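PDB 4RGL: filamentation induced by cAMP protein Fic, which is of unknown function but combines a mainly helical Fic/DOC-family core with a C-terminal domain of the helix-turn-helix clan. Local coordinates for residues 110-115 / 190-195; 96-101 / 200-205. All coordinates share one frame; numbering follows the deposited sequence.

Both contacts depend on helix 189-202, contact 1 on its first half and contact 2 on its end, and their centres lie about 13 Å apart. Along the chain, contact 1 is nested within the loop that contact 2 closes. They touch directly, among other places where W101 CH2 of contact 2 lies 3.6 Å from A112 CB of contact 1 and where M98 CE lies 3.7 Å from L195 O. Residues 190-194 read GRMGR, the end of the Fic signature sequence, so contact 1 includes the end of the signature, where G190 N and R191 NH2 bond to an unknown ligand. Contact 2 joins the far end of the same helix to the loop before helix 106-117.

Contact 1: 110-115 / 190-195; sequences LAAHEL and GRMGRL
Selenomethionine M192 spans most of the gap between helices 106-117 and 189-202, whose local axes approach to 10.9 Å with 127° between their directions. The apolar contacts centre on A112: its CB lies 3.9 Å from M192 CE and 4.0 Å from L195 CD2, so one methyl meets the tips of two side chains spaced three residues apart. M192 is bent at chi2 and chi3 (-60° and -64°), which curls SE and CE against the backbone of the partner helix; SE comes to 3.8 Å from H113 CA.

The aromatic contact is made at an edge. M192 CG lies in the plane of the H113 imidazole, 4.0 Å from CD2, and SE is likewise edge-on, 5.5 Å from the ring centroid. The polar ring atoms are held elsewhere: ND1 pairs with G125 N and NE2 with D187 O, while F185 stacks on the ring. Since the G125 amide can only donate and the D187 carbonyl only accept, the imidazole is probably neutral, protonated at NE2. Two residues on from M192, R194 forms a salt bridge with E60, consistent with the inhibitory-helix motif of Fic relatives. M192, in the Fic signature sequence, thus offers carbon and selenium to the carbon edge of a ring whose nitrogens are bonded elsewhere.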
ATOM      1  N   LEU A 110     -20.294   6.278  -0.544  1.00 63.09           N
ATOM      2  CA  LEU A 110     -20.671   7.055   0.631  1.00 62.74           C
ATOM      3  C   LEU A 110     -20.245   6.343   1.911  1.00 68.30           C
ATOM      4  O   LEU A 110     -19.706   6.981   2.815  1.00 68.30           O
ATOM      5  CB  LEU A 110     -22.189   7.313   0.640  1.00 64.18           C
ATOM      6  CG  LEU A 110     -22.741   8.034  -0.606  1.00 68.88           C
ATOM      7  CD1 LEU A 110     -24.229   8.136  -0.551  1.00 70.83           C
ATOM      8  CD2 LEU A 110     -22.111   9.417  -0.777  1.00 69.71           C
ATOM      9  N   ALA A 111     -20.412   5.005   1.960  1.00 65.91           N
ATOM     10  CA  ALA A 111     -19.978   4.201   3.109  1.00 65.54           C
ATOM     11  C   ALA A 111     -18.451   4.348   3.346  1.00 68.02           C
ATOM     12  O   ALA A 111     -18.006   4.416   4.501  1.00 67.43           O
ATOM     13  CB  ALA A 111     -20.339   2.738   2.888  1.00 67.13           C
ATOM     14  N   ALA A 112     -17.667   4.446   2.251  1.00 63.29           N
ATOM     15  CA  ALA A 112     -16.220   4.631   2.333  1.00 61.89           C
ATOM     16  C   ALA A 112     -15.875   6.010   2.889  1.00 65.30           C
ATOM     17  O   ALA A 112     -15.007   6.125   3.761  1.00 64.10           O
ATOM     18  CB  ALA A 112     -15.592   4.451   0.959  1.00 61.93           C
ATOM     19  N   HIS A 113     -16.565   7.062   2.398  1.00 62.24           N
ATOM     20  CA  HIS A 113     -16.336   8.432   2.858  1.00 61.31           C
ATOM     21  C   HIS A 113     -16.663   8.562   4.358  1.00 66.40           C
ATOM     22  O   HIS A 113     -15.947   9.263   5.087  1.00 64.77           O
ATOM     23  CB  HIS A 113     -17.167   9.421   2.040  1.00 62.22           C
ATOM     24  CG  HIS A 113     -16.932  10.847   2.415  1.00 65.02           C
ATOM     25  ND1 HIS A 113     -17.833  11.542   3.201  1.00 67.75           N
ATOM     26  CD2 HIS A 113     -15.863  11.641   2.168  1.00 65.38           C
ATOM     27  CE1 HIS A 113     -17.306  12.742   3.370  1.00 66.65           C
ATOM     28  NE2 HIS A 113     -16.118  12.846   2.766  1.00 65.59           N
ATOM     29  N   GLU A 114     -17.711   7.828   4.827  1.00 64.86           N
ATOM     30  CA  GLU A 114     -18.087   7.787   6.238  1.00 65.88           C
ATOM     31  C   GLU A 114     -16.929   7.233   7.098  1.00 70.34           C
ATOM     32  O   GLU A 114     -16.530   7.877   8.066  1.00 71.11           O
ATOM     33  CB  GLU A 114     -19.375   6.940   6.434  1.00 68.99           C
ATOM     34  CG  GLU A 114     -19.512   6.275   7.812  1.00 78.23           C
ATOM     35  CD  GLU A 114     -19.508   7.201   9.017  1.00 99.55           C
ATOM     36  OE1 GLU A 114     -19.769   8.414   8.846  1.00102.75           O
ATOM     37  OE2 GLU A 114     -19.255   6.706  10.137  1.00 93.49           O
ATOM     38  N   LEU A 115     -16.372   6.067   6.722  1.00 66.02           N
ATOM     39  CA  LEU A 115     -15.278   5.448   7.478  1.00 65.41           C
ATOM     40  C   LEU A 115     -14.046   6.329   7.489  1.00 70.44           C
ATOM     41  O   LEU A 115     -13.333   6.376   8.494  1.00 71.84           O
ATOM     42  CB  LEU A 115     -14.923   4.083   6.889  1.00 65.18           C
ATOM     43  CG  LEU A 115     -15.906   2.968   7.162  1.00 70.73           C
ATOM     44  CD1 LEU A 115     -15.576   1.750   6.334  1.00 70.91           C
ATOM     45  CD2 LEU A 115     -15.927   2.613   8.629  1.00 73.17           C
ATOM     46  N   GLY A 190      -9.437  14.287  -2.333  1.00 58.83           N
ATOM     47  CA  GLY A 190      -8.150  13.768  -2.784  1.00 58.35           C
ATOM     48  C   GLY A 190      -7.940  12.326  -2.369  1.00 62.26           C
ATOM     49  O   GLY A 190      -7.742  11.451  -3.217  1.00 63.38           O
ATOM     50  N   ARG A 191      -8.078  12.059  -1.072  1.00 58.20           N
ATOM     51  CA  ARG A 191      -7.932  10.721  -0.493  1.00 57.64           C
ATOM     52  C   ARG A 191      -8.986   9.734  -1.060  1.00 60.40           C
ATOM     53  O   ARG A 191      -8.674   8.555  -1.255  1.00 60.43           O
ATOM     54  CB  ARG A 191      -8.045  10.797   1.028  1.00 58.52           C
ATOM     55  CG  ARG A 191      -6.856  11.499   1.680  1.00 64.71           C
ATOM     56  CD  ARG A 191      -7.106  11.779   3.144  1.00 69.70           C
ATOM     57  NE  ARG A 191      -7.919  12.976   3.338  1.00 82.49           N
ATOM     58  CZ  ARG A 191      -8.347  13.394   4.524  1.00 99.39           C
ATOM     59  NH1 ARG A 191      -8.086  12.688   5.617  1.00 89.29           N
ATOM     60  NH2 ARG A 191      -9.069  14.502   4.622  1.00 87.23           N
HETATM   61  N   MSE A 192     -10.235  10.227  -1.337  1.00 55.23           N
HETATM   62  CA  MSE A 192     -11.305   9.398  -1.939  1.00 54.66           C
HETATM   63  C   MSE A 192     -10.988   9.061  -3.397  1.00 60.19           C
HETATM   64  O   MSE A 192     -11.394   8.003  -3.893  1.00 61.51           O
HETATM   65  CB  MSE A 192     -12.663  10.108  -1.855  1.00 56.91           C
HETATM   66  CG  MSE A 192     -13.260  10.120  -0.456  1.00 62.92           C
HETATM   67 SE   MSE A 192     -13.566   8.335   0.247  0.75 70.12          SE
HETATM   68  CE  MSE A 192     -14.886   7.727  -1.006  1.00 68.08           C
ATOM     69  N   GLY A 193     -10.298   9.972  -4.079  1.00 56.25           N
ATOM     70  CA  GLY A 193      -9.875   9.758  -5.454  1.00 56.43           C
ATOM     71  C   GLY A 193      -8.902   8.607  -5.576  1.00 60.80           C
ATOM     72  O   GLY A 193      -9.141   7.660  -6.337  1.00 61.67           O
ATOM     73  N   ARG A 194      -7.833   8.627  -4.741  1.00 55.56           N
ATOM     74  CA  ARG A 194      -6.810   7.574  -4.726  1.00 54.58           C
ATOM     75  C   ARG A 194      -7.387   6.261  -4.226  1.00 60.11           C
ATOM     76  O   ARG A 194      -7.014   5.194  -4.730  1.00 61.17           O
ATOM     77  CB  ARG A 194      -5.625   7.993  -3.859  1.00 51.11           C
ATOM     78  CG  ARG A 194      -4.974   9.246  -4.357  1.00 57.39           C
ATOM     79  CD  ARG A 194      -3.910   9.747  -3.443  1.00 63.60           C
ATOM     80  NE  ARG A 194      -3.741  11.184  -3.607  1.00 73.71           N
ATOM     81  CZ  ARG A 194      -4.233  12.082  -2.767  1.00 80.44           C
ATOM     82  NH1 ARG A 194      -4.772  11.698  -1.622  1.00 59.88           N
ATOM     83  NH2 ARG A 194      -4.096  13.373  -3.017  1.00 76.43           N
ATOM     84  N   LEU A 195      -8.327   6.326  -3.258  1.00 55.89           N
ATOM     85  CA  LEU A 195      -8.967   5.131  -2.731  1.00 55.52           C
ATOM     86  C   LEU A 195      -9.768   4.431  -3.811  1.00 60.83           C
ATOM     87  O   LEU A 195      -9.623   3.219  -3.998  1.00 61.00           O
ATOM     88  CB  LEU A 195      -9.874   5.478  -1.541  1.00 55.29           C
ATOM     89  CG  LEU A 195     -10.735   4.309  -0.994  1.00 60.20           C
ATOM     90  CD1 LEU A 195      -9.862   3.236  -0.335  1.00 59.48           C
ATOM     91  CD2 LEU A 195     -11.766   4.810  -0.024  1.00 62.56           C
TER

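Contact 2: 96-101 / 200-205; sequences EAMEDW and ILRNWK
R202 NH2 reaches E99 OE1 at 2.7 Å in a salt bridge whose hydrogen bond is weak, the N-H...O angle being 126°. The carboxylate and guanidinium planes stand 80° apart, and OE2 is 3.9 Å from the same NH2, so the charged groups meet through one oxygen and one nitrogen instead of pairing side by side. E99 bends at chi2 (69°), which brings OE1 round to the arginine although CB sets off away from the 200-205 segment. The backbone N of E99 lies 4.0 Å above the guanidinium plane, offset toward its rim.

Further in, the aliphatic part of R202 packs on selenomethionine M98: CD is 3.8 Å from M98 CB and also 3.8 Å from M98 CE. The bend of the M98 chain at its last torsion turns that methyl back onto the arginine. R202 therefore runs from apolar packing at CD to an ionic end beside exposed E99.

The loop between helices 82-95 and 106-117 is thereby held against the end of helix 189-202. M98 also packs on L195, T198 and L199 of that helix, while W101 touches L199 of helix 189-202 as well as A112 and L115 of helix 106-117.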
ATOM      1  N   GLU A  96      -9.168  -1.299   4.681  1.00 64.47           N
ATOM      2  CA  GLU A  96      -9.389  -2.695   5.069  1.00 64.47           C
ATOM      3  C   GLU A  96     -10.823  -3.150   4.731  1.00 68.87           C
ATOM      4  O   GLU A  96     -11.097  -4.348   4.734  1.00 70.35           O
ATOM      5  CB  GLU A  96      -9.103  -2.905   6.571  1.00 65.79           C
ATOM      6  CG  GLU A  96      -7.634  -2.740   6.949  1.00 75.60           C
ATOM      7  CD  GLU A  96      -6.665  -3.640   6.202  1.00 96.17           C
ATOM      8  OE1 GLU A  96      -6.844  -4.879   6.246  1.00 92.76           O
ATOM      9  OE2 GLU A  96      -5.679  -3.107   5.642  1.00 88.62           O
ATOM     10  N   ALA A  97     -11.710  -2.205   4.382  1.00 64.98           N
ATOM     11  CA  ALA A  97     -13.111  -2.527   4.091  1.00 66.04           C
ATOM     12  C   ALA A  97     -13.411  -2.495   2.560  1.00 69.55           C
ATOM     13  O   ALA A  97     -14.582  -2.509   2.166  1.00 71.08           O
ATOM     14  CB  ALA A  97     -14.027  -1.555   4.820  1.00 67.04           C
HETATM   15  N   MSE A  98     -12.355  -2.538   1.712  1.00 63.60           N
HETATM   16  CA  MSE A  98     -12.526  -2.469   0.250  1.00 62.76           C
HETATM   17  C   MSE A  98     -13.219  -3.703  -0.296  1.00 72.28           C
HETATM   18  O   MSE A  98     -13.897  -3.616  -1.322  1.00 73.84           O
HETATM   19  CB  MSE A  98     -11.183  -2.290  -0.449  1.00 62.83           C
HETATM   20  CG  MSE A  98     -10.521  -0.961  -0.153  1.00 66.79           C
HETATM   21 SE   MSE A  98      -8.963  -0.668  -1.252  0.75 71.76          SE
HETATM   22  CE  MSE A  98      -9.743  -0.234  -2.683  1.00 68.78           C
ATOM     23  N   GLU A  99     -13.028  -4.870   0.365  1.00 71.39           N
ATOM     24  CA  GLU A  99     -13.627  -6.139  -0.075  1.00 73.55           C
ATOM     25  C   GLU A  99     -15.164  -6.009  -0.204  1.00 79.70           C
ATOM     26  O   GLU A  99     -15.762  -6.632  -1.082  1.00 80.54           O
ATOM     27  CB  GLU A  99     -13.263  -7.274   0.913  1.00 75.50           C
ATOM     28  CG  GLU A  99     -13.678  -8.673   0.442  1.00 91.05           C
ATOM     29  CD  GLU A  99     -12.911  -9.212  -0.759  1.00116.88           C
ATOM     30  OE1 GLU A  99     -11.660  -9.231  -0.705  1.00112.20           O
ATOM     31  OE2 GLU A  99     -13.565  -9.738  -1.690  1.00112.67           O
ATOM     32  N   ASP A 100     -15.779  -5.145   0.630  1.00 77.13           N
ATOM     33  CA  ASP A 100     -17.238  -4.970   0.671  1.00 79.07           C
ATOM     34  C   ASP A 100     -17.773  -4.146  -0.522  1.00 82.25           C
ATOM     35  O   ASP A 100     -18.978  -4.199  -0.802  1.00 83.71           O
ATOM     36  CB  ASP A 100     -17.658  -4.266   1.989  1.00 81.11           C
ATOM     37  CG  ASP A 100     -17.187  -4.956   3.261  1.00 95.98           C
ATOM     38  OD1 ASP A 100     -16.944  -6.191   3.217  1.00 98.41           O
ATOM     39  OD2 ASP A 100     -17.142  -4.283   4.321  1.00101.44           O
ATOM     40  N   TRP A 101     -16.913  -3.308  -1.152  1.00 76.02           N
ATOM     41  CA  TRP A 101     -17.401  -2.292  -2.077  1.00 75.31           C
ATOM     42  C   TRP A 101     -17.208  -2.649  -3.558  1.00 80.63           C
ATOM     43  O   TRP A 101     -16.173  -3.194  -3.959  1.00 79.52           O
ATOM     44  CB  TRP A 101     -16.732  -0.951  -1.804  1.00 71.66           C
ATOM     45  CG  TRP A 101     -16.825  -0.515  -0.378  1.00 71.68           C
ATOM     46  CD1 TRP A 101     -17.925  -0.565   0.426  1.00 75.62           C
ATOM     47  CD2 TRP A 101     -15.812   0.156   0.374  1.00 69.64           C
ATOM     48  NE1 TRP A 101     -17.624  -0.068   1.667  1.00 74.16           N
ATOM     49  CE2 TRP A 101     -16.340   0.407   1.657  1.00 73.70           C
ATOM     50  CE3 TRP A 101     -14.499   0.566   0.089  1.00 69.44           C
ATOM     51  CZ2 TRP A 101     -15.597   1.032   2.662  1.00 72.01           C
ATOM     52  CZ3 TRP A 101     -13.758   1.169   1.091  1.00 70.10           C
ATOM     53  CH2 TRP A 101     -14.310   1.408   2.356  1.00 71.16           C
ATOM     54  N   ILE A 200     -11.102   0.345  -8.145  1.00 64.89           N
ATOM     55  CA  ILE A 200     -11.333  -0.025  -9.548  1.00 66.21           C
ATOM     56  C   ILE A 200     -10.242  -1.035 -10.018  1.00 70.68           C
ATOM     57  O   ILE A 200     -10.561  -1.993 -10.729  1.00 71.51           O
ATOM     58  CB  ILE A 200     -11.374   1.240 -10.457  1.00 69.00           C
ATOM     59  CG1 ILE A 200     -12.526   2.178 -10.034  1.00 68.95           C
ATOM     60  CG2 ILE A 200     -11.500   0.851 -11.941  1.00 71.57           C
ATOM     61  CD1 ILE A 200     -12.499   3.546 -10.683  1.00 73.81           C
ATOM     62  N   LEU A 201      -8.982  -0.864  -9.536  1.00 66.41           N
ATOM     63  CA  LEU A 201      -7.885  -1.765  -9.907  1.00 66.54           C
ATOM     64  C   LEU A 201      -7.990  -3.118  -9.178  1.00 73.72           C
ATOM     65  O   LEU A 201      -7.727  -4.154  -9.790  1.00 74.87           O
ATOM     66  CB  LEU A 201      -6.515  -1.126  -9.629  1.00 64.68           C
ATOM     67  CG  LEU A 201      -6.142   0.090 -10.505  1.00 68.27           C
ATOM     68  CD1 LEU A 201      -4.751   0.572 -10.190  1.00 66.69           C
ATOM     69  CD2 LEU A 201      -6.252  -0.241 -11.993  1.00 71.03           C
ATOM     70  N   ARG A 202      -8.383  -3.119  -7.875  1.00 70.71           N
ATOM     71  CA  ARG A 202      -8.471  -4.389  -7.146  1.00 71.45           C
ATOM     72  C   ARG A 202      -9.747  -5.171  -7.540  1.00 78.44           C
ATOM     73  O   ARG A 202      -9.774  -6.396  -7.404  1.00 79.04           O
ATOM     74  CB  ARG A 202      -8.406  -4.191  -5.626  1.00 69.85           C
ATOM     75  CG  ARG A 202      -9.624  -3.566  -5.013  1.00 80.87           C
ATOM     76  CD  ARG A 202      -9.736  -3.957  -3.555  1.00 88.54           C
ATOM     77  NE  ARG A 202     -10.211  -5.335  -3.400  1.00 92.92           N
ATOM     78  CZ  ARG A 202     -10.062  -6.050  -2.291  1.00 98.84           C
ATOM     79  NH1 ARG A 202      -9.356  -5.569  -1.273  1.00 88.60           N
ATOM     80  NH2 ARG A 202     -10.546  -7.282  -2.220  1.00 72.20           N
ATOM     81  N   ASN A 203     -10.764  -4.476  -8.111  1.00 76.82           N
ATOM     82  CA  ASN A 203     -11.955  -5.156  -8.645  1.00 79.08           C
ATOM     83  C   ASN A 203     -11.584  -5.939  -9.905  1.00 84.58           C
ATOM     84  O   ASN A 203     -12.284  -6.880 -10.278  1.00 86.65           O
ATOM     85  CB  ASN A 203     -13.083  -4.150  -8.938  1.00 81.94           C
ATOM     86  CG  ASN A 203     -13.782  -3.614  -7.686  1.00 98.43           C
ATOM     87  OD1 ASN A 203     -13.458  -3.983  -6.542  1.00 86.12           O
ATOM     88  ND2 ASN A 203     -14.787  -2.761  -7.886  1.00 87.82           N
ATOM     89  N   TRP A 204     -10.436  -5.585 -10.521  1.00 80.07           N
ATOM     90  CA  TRP A 204      -9.879  -6.299 -11.669  1.00 80.75           C
ATOM     91  C   TRP A 204      -8.866  -7.344 -11.198  1.00 83.92           C
ATOM     92  O   TRP A 204      -9.004  -8.528 -11.512  1.00 84.78           O
ATOM     93  CB  TRP A 204      -9.221  -5.302 -12.651  1.00 78.78           C
ATOM     94  CG  TRP A 204      -8.349  -5.944 -13.697  1.00 80.47           C
ATOM     95  CD1 TRP A 204      -8.709  -6.926 -14.569  1.00 85.30           C
ATOM     96  CD2 TRP A 204      -7.049  -5.499 -14.109  1.00 79.50           C
ATOM     97  NE1 TRP A 204      -7.664  -7.208 -15.419  1.00 85.15           N
ATOM     98  CE2 TRP A 204      -6.643  -6.328 -15.176  1.00 84.61           C
ATOM     99  CE3 TRP A 204      -6.178  -4.491 -13.666  1.00 78.96           C
ATOM    100  CZ2 TRP A 204      -5.393  -6.196 -15.793  1.00 83.67           C
ATOM    101  CZ3 TRP A 204      -4.936  -4.371 -14.270  1.00 80.29           C
ATOM    102  CH2 TRP A 204      -4.559  -5.212 -15.325  1.00 82.41           C
ATOM    103  N   LYS A 205      -7.844  -6.901 -10.447  1.00 78.40           N
ATOM    104  CA  LYS A 205      -6.841  -7.788  -9.870  1.00 77.44           C
ATOM    105  C   LYS A 205      -6.593  -7.401  -8.409  1.00 79.19           C
ATOM    106  O   LYS A 205      -6.091  -6.306  -8.125  1.00 77.19           O
ATOM    107  CB  LYS A 205      -5.540  -7.756 -10.686  1.00 79.22           C
ATOM    108  CG  LYS A 205      -5.697  -8.387 -12.056  1.00 87.13           C
ATOM    109  CD  LYS A 205      -4.400  -8.481 -12.788  1.00 88.74           C
ATOM    110  CE  LYS A 205      -4.556  -9.226 -14.093  1.00 88.42           C
ATOM    111  NZ  LYS A 205      -4.968 -10.649 -13.886  1.00 86.27           N
TER